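Local structure of Uly1 (Catenovulum maritimum, 7DRQ) at residues K267-Q278 with F349-G357. The protein is an ulvan lyase of polysaccharide lyase family 24 from a marine bacterium, which probably cleaves the algal polysaccharide ulvan and binds calcium ions. Numbering follows the deposited sequence.
Sequences KYADGKIRIGFQ and FDWTVTENG. With CA (calcium ion), chain D.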
loop_
_atom_site.group_PDB
_atom_site.type_symbol
_atom_site.label_atom_id
_atom_site.label_comp_id
_atom_site.label_asym_id
_atom_site.label_seq_id
_atom_site.Cartn_x
_atom_site.Cartn_y
_atom_site.Cartn_z
ATOM N N LYS A 267 -7.536 -0.935 -6.942
ATOM C CA LYS A 267 -8.322 -1.677 -5.970
ATOM C C LYS A 267 -9.392 -2.459 -6.700
ATOM O O LYS A 267 -9.779 -2.122 -7.820
ATOM C CB LYS A 267 -9.015 -0.763 -4.950
ATOM C CG LYS A 267 -8.096 0.153 -4.176
ATOM C CD LYS A 267 -8.927 1.039 -3.235
ATOM C CE LYS A 267 -8.076 2.142 -2.638
ATOM N NZ LYS A 267 -8.780 2.827 -1.492
ATOM N N TYR A 268 -9.891 -3.502 -6.041
ATOM C CA TYR A 268 -11.114 -4.154 -6.481
ATOM C C TYR A 268 -12.260 -3.492 -5.731
ATOM O O TYR A 268 -12.290 -3.513 -4.493
ATOM C CB TYR A 268 -11.068 -5.652 -6.204
ATOM C CG TYR A 268 -12.201 -6.426 -6.821
ATOM C CD1 TYR A 268 -12.150 -6.832 -8.152
ATOM C CD2 TYR A 268 -13.307 -6.788 -6.064
ATOM C CE1 TYR A 268 -13.189 -7.564 -8.718
ATOM C CE2 TYR A 268 -14.338 -7.511 -6.613
ATOM C CZ TYR A 268 -14.279 -7.908 -7.926
ATOM O OH TYR A 268 -15.328 -8.643 -8.432
ATOM N N ALA A 269 -13.169 -2.866 -6.469
ATOM C CA ALA A 269 -14.208 -2.038 -5.865
ATOM C C ALA A 269 -15.477 -2.203 -6.674
ATOM O O ALA A 269 -15.430 -2.156 -7.911
ATOM C CB ALA A 269 -13.796 -0.561 -5.834
ATOM N N ASP A 270 -16.597 -2.406 -5.980
ATOM C CA ASP A 270 -17.890 -2.678 -6.605
ATOM C C ASP A 270 -17.747 -3.640 -7.783
ATOM O O ASP A 270 -18.179 -3.360 -8.901
ATOM C CB ASP A 270 -18.578 -1.388 -7.047
ATOM C CG ASP A 270 -20.054 -1.602 -7.388
ATOM O OD1 ASP A 270 -20.620 -2.590 -6.877
ATOM O OD2 ASP A 270 -20.635 -0.806 -8.169
ATOM N N GLY A 271 -17.098 -4.780 -7.521
ATOM C CA GLY A 271 -17.034 -5.865 -8.485
ATOM C C GLY A 271 -16.125 -5.652 -9.676
ATOM O O GLY A 271 -16.223 -6.410 -10.652
ATOM N N LYS A 272 -15.252 -4.648 -9.650
ATOM C CA LYS A 272 -14.389 -4.370 -10.789
ATOM C C LYS A 272 -13.001 -3.959 -10.324
ATOM O O LYS A 272 -12.826 -3.372 -9.260
ATOM C CB LYS A 272 -14.945 -3.257 -11.682
ATOM C CG LYS A 272 -16.328 -3.542 -12.245
ATOM C CD LYS A 272 -16.817 -2.408 -13.145
ATOM C CE LYS A 272 -18.261 -2.684 -13.577
ATOM N NZ LYS A 272 -18.794 -1.586 -14.419
ATOM N N ILE A 273 -12.020 -4.259 -11.158
ATOM C CA ILE A 273 -10.672 -3.744 -10.980
ATOM C C ILE A 273 -10.647 -2.298 -11.459
ATOM O O ILE A 273 -11.073 -2.008 -12.579
ATOM C CB ILE A 273 -9.671 -4.609 -11.756
ATOM C CG1 ILE A 273 -9.567 -5.986 -11.106
ATOM C CG2 ILE A 273 -8.325 -3.948 -11.818
ATOM C CD1 ILE A 273 -8.899 -7.025 -11.997
ATOM N N ARG A 274 -10.192 -1.380 -10.600
ATOM C CA ARG A 274 -10.161 0.043 -10.944
ATOM C C ARG A 274 -8.883 0.681 -10.408
ATOM O O ARG A 274 -8.118 0.069 -9.661
ATOM C CB ARG A 274 -11.390 0.798 -10.397
ATOM C CG ARG A 274 -12.653 -0.040 -10.233
ATOM C CD ARG A 274 -13.855 0.785 -9.750
ATOM N NE ARG A 274 -15.043 -0.064 -9.641
ATOM C CZ ARG A 274 -16.194 0.155 -10.280
ATOM N NH1 ARG A 274 -16.343 1.225 -11.059
ATOM N NH2 ARG A 274 -17.204 -0.699 -10.127
ATOM N N ILE A 275 -8.644 1.931 -10.807
ATOM C CA ILE A 275 -7.486 2.680 -10.330
ATOM C C ILE A 275 -7.874 4.141 -10.130
ATOM O O ILE A 275 -8.677 4.699 -10.886
ATOM C CB ILE A 275 -6.300 2.549 -11.314
ATOM C CG1 ILE A 275 -4.998 3.062 -10.682
ATOM C CG2 ILE A 275 -6.630 3.258 -12.628
ATOM C CD1 ILE A 275 -3.747 2.808 -11.550
ATOM N N GLY A 276 -7.333 4.745 -9.084
ATOM C CA GLY A 276 -7.383 6.189 -8.920
ATOM C C GLY A 276 -5.972 6.675 -8.684
ATOM O O GLY A 276 -5.173 5.992 -8.046
ATOM N N PHE A 277 -5.652 7.842 -9.241
ATOM C CA PHE A 277 -4.271 8.285 -9.115
ATOM C C PHE A 277 -4.167 9.781 -9.362
ATOM O O PHE A 277 -5.093 10.422 -9.865
ATOM C CB PHE A 277 -3.341 7.511 -10.078
ATOM C CG PHE A 277 -3.636 7.725 -11.536
ATOM C CD1 PHE A 277 -4.540 6.904 -12.199
ATOM C CD2 PHE A 277 -2.971 8.715 -12.263
ATOM C CE1 PHE A 277 -4.807 7.082 -13.551
ATOM C CE2 PHE A 277 -3.229 8.899 -13.630
ATOM C CZ PHE A 277 -4.142 8.075 -14.271
ATOM N N GLN A 278 -3.021 10.329 -8.964
ATOM C CA GLN A 278 -2.580 11.654 -9.366
ATOM C C GLN A 278 -1.280 11.519 -10.150
ATOM O O GLN A 278 -0.624 10.479 -10.131
ATOM C CB GLN A 278 -2.413 12.576 -8.138
ATOM C CG GLN A 278 -3.691 12.589 -7.294
ATOM C CD GLN A 278 -3.700 13.647 -6.201
ATOM O OE1 GLN A 278 -3.130 13.455 -5.122
ATOM N NE2 GLN A 278 -4.356 14.769 -6.473
ATOM N N PHE A 349 -4.175 11.269 -0.971
ATOM C CA PHE A 349 -5.108 10.905 -2.028
ATOM C C PHE A 349 -5.649 9.503 -1.791
ATOM O O PHE A 349 -4.895 8.583 -1.455
ATOM C CB PHE A 349 -4.449 10.963 -3.405
ATOM C CG PHE A 349 -5.320 10.415 -4.487
ATOM C CD1 PHE A 349 -6.401 11.148 -4.952
ATOM C CD2 PHE A 349 -5.107 9.136 -5.001
ATOM C CE1 PHE A 349 -7.229 10.634 -5.955
ATOM C CE2 PHE A 349 -5.939 8.617 -5.988
ATOM C CZ PHE A 349 -6.994 9.366 -6.468
ATOM N N ASP A 350 -6.956 9.341 -1.972
ATOM C CA ASP A 350 -7.553 8.014 -1.901
ATOM C C ASP A 350 -8.885 8.055 -2.631
ATOM O O ASP A 350 -9.393 9.125 -2.970
ATOM C CB ASP A 350 -7.725 7.546 -0.450
ATOM C CG ASP A 350 -7.839 6.031 -0.337
ATOM O OD1 ASP A 350 -7.544 5.327 -1.330
ATOM O OD2 ASP A 350 -8.229 5.549 0.748
ATOM N N TRP A 351 -9.455 6.867 -2.855
ATOM C CA TRP A 351 -10.701 6.738 -3.599
ATOM C C TRP A 351 -11.357 5.414 -3.223
ATOM O O TRP A 351 -10.710 4.503 -2.703
ATOM C CB TRP A 351 -10.457 6.803 -5.112
ATOM C CG TRP A 351 -9.636 5.661 -5.565
ATOM C CD1 TRP A 351 -8.275 5.560 -5.528
ATOM C CD2 TRP A 351 -10.122 4.415 -6.067
ATOM N NE1 TRP A 351 -7.884 4.328 -6.000
ATOM C CE2 TRP A 351 -8.999 3.606 -6.336
ATOM C CE3 TRP A 351 -11.402 3.906 -6.316
ATOM C CZ2 TRP A 351 -9.116 2.312 -6.852
ATOM C CZ3 TRP A 351 -11.520 2.619 -6.823
ATOM C CH2 TRP A 351 -10.380 1.835 -7.086
ATOM N N THR A 352 -12.646 5.311 -3.521
ATOM C CA THR A 352 -13.351 4.041 -3.395
ATOM C C THR A 352 -14.594 4.114 -4.268
ATOM O O THR A 352 -14.978 5.186 -4.742
ATOM C CB THR A 352 -13.706 3.735 -1.931
ATOM O OG1 THR A 352 -14.238 2.408 -1.832
ATOM C CG2 THR A 352 -14.743 4.727 -1.426
ATOM N N VAL A 353 -15.189 2.951 -4.520
ATOM C CA VAL A 353 -16.501 2.851 -5.142
ATOM C C VAL A 353 -17.330 1.921 -4.273
ATOM O O VAL A 353 -16.887 0.811 -3.963
ATOM C CB VAL A 353 -16.436 2.324 -6.597
ATOM C CG1 VAL A 353 -17.849 2.266 -7.205
ATOM C CG2 VAL A 353 -15.511 3.188 -7.449
ATOM N N THR A 354 -18.512 2.374 -3.862
ATOM C CA THR A 354 -19.360 1.556 -2.999
ATOM C C THR A 354 -20.048 0.452 -3.798
ATOM O O THR A 354 -20.055 0.444 -5.030
ATOM C CB THR A 354 -20.446 2.392 -2.332
ATOM O OG1 THR A 354 -21.405 2.763 -3.337
ATOM C CG2 THR A 354 -19.863 3.655 -1.673
ATOM N N GLU A 355 -20.665 -0.480 -3.068
ATOM C CA GLU A 355 -21.442 -1.550 -3.685
ATOM C C GLU A 355 -22.647 -1.041 -4.468
ATOM O O GLU A 355 -23.284 -1.839 -5.171
ATOM C CB GLU A 355 -21.910 -2.550 -2.613
ATOM C CG GLU A 355 -23.044 -2.016 -1.756
ATOM C CD GLU A 355 -23.569 -3.036 -0.759
ATOM O OE1 GLU A 355 -22.885 -4.053 -0.522
ATOM O OE2 GLU A 355 -24.671 -2.814 -0.219
ATOM N N ASN A 356 -22.985 0.245 -4.366
ATOM C CA ASN A 356 -24.044 0.843 -5.167
ATOM C C ASN A 356 -23.495 1.735 -6.270
ATOM O O ASN A 356 -24.254 2.486 -6.897
ATOM C CB ASN A 356 -24.998 1.628 -4.269
ATOM C CG ASN A 356 -25.673 0.737 -3.270
ATOM O OD1 ASN A 356 -25.954 -0.402 -3.579
ATOM N ND2 ASN A 356 -25.891 1.234 -2.045
ATOM N N GLY A 357 -22.200 1.648 -6.539
ATOM C CA GLY A 357 -21.634 2.368 -7.663
ATOM C C GLY A 357 -21.302 3.808 -7.378
ATOM O O GLY A 357 -20.932 4.525 -8.313
HETATM CA CA CA D . -27.804 -1.584 -4.682
HETATM O O HOH W 1 -7.370 3.162 1.596
HETATM O O HOH W 2 -16.611 -1.757 -3.168
HETATM O O HOH W 3 -25.864 -3.079 -5.148
HETATM O O HOH W 4 -28.431 0.896 -5.019
HETATM O O HOH W 5 -29.025 -0.940 -2.667
#
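K267 runs its aliphatic chain over one face of the W351 indole and ends in a polar grip. Its NZ donates to W351 O (2.8 Å), nearly in line with the C=O bond, and forms a salt bridge with D350 OD1, also 2.8 Å, met on the syn side, somewhat out of the carboxylate plane. The ammonium also stands over the five-membered ring in a cation-pi contact, 5° off the ring normal. With an alanine here, the D350 carboxylate would probably lose its cation and one face of the indole much of its cover. On the opposite face G276 CA makes a CH-pi contact, 3.7 Å from the centroid of the five-membered ring. The indole is thus enclosed between the K267 side chain and the G276 backbone, and its NE1 donates to K265 O.

Apolar contacts extend this packing both ways. V353 sets CB against A269 CB at 4.0 Å. At the far end, Q278 CG lies over the F349 ring, whose CG is anti to the backbone N (chi1 172°), directing the ring toward G276; Q278 NE2 bonds to G292 O.

Polar links gather near the type I' turn of the hairpin. The R274 guanidinium, with V353 CG1 over one face, is held in plane with its acceptors by bonds from NE to A269 O (2.7 Å) and from NH2 to D270 O. A water links D270 N to V353 O, and N356 OD1 binds a calcium ion beyond.

The interface joins two successive antiparallel sheets, consistent with adjacent blades of a beta-propeller: strand 350-353, paired with strand 359-369, faces the hairpin of strands 261-269 and 272-280, while Y295 and M293 of strand 290-298 touch V353 and F349.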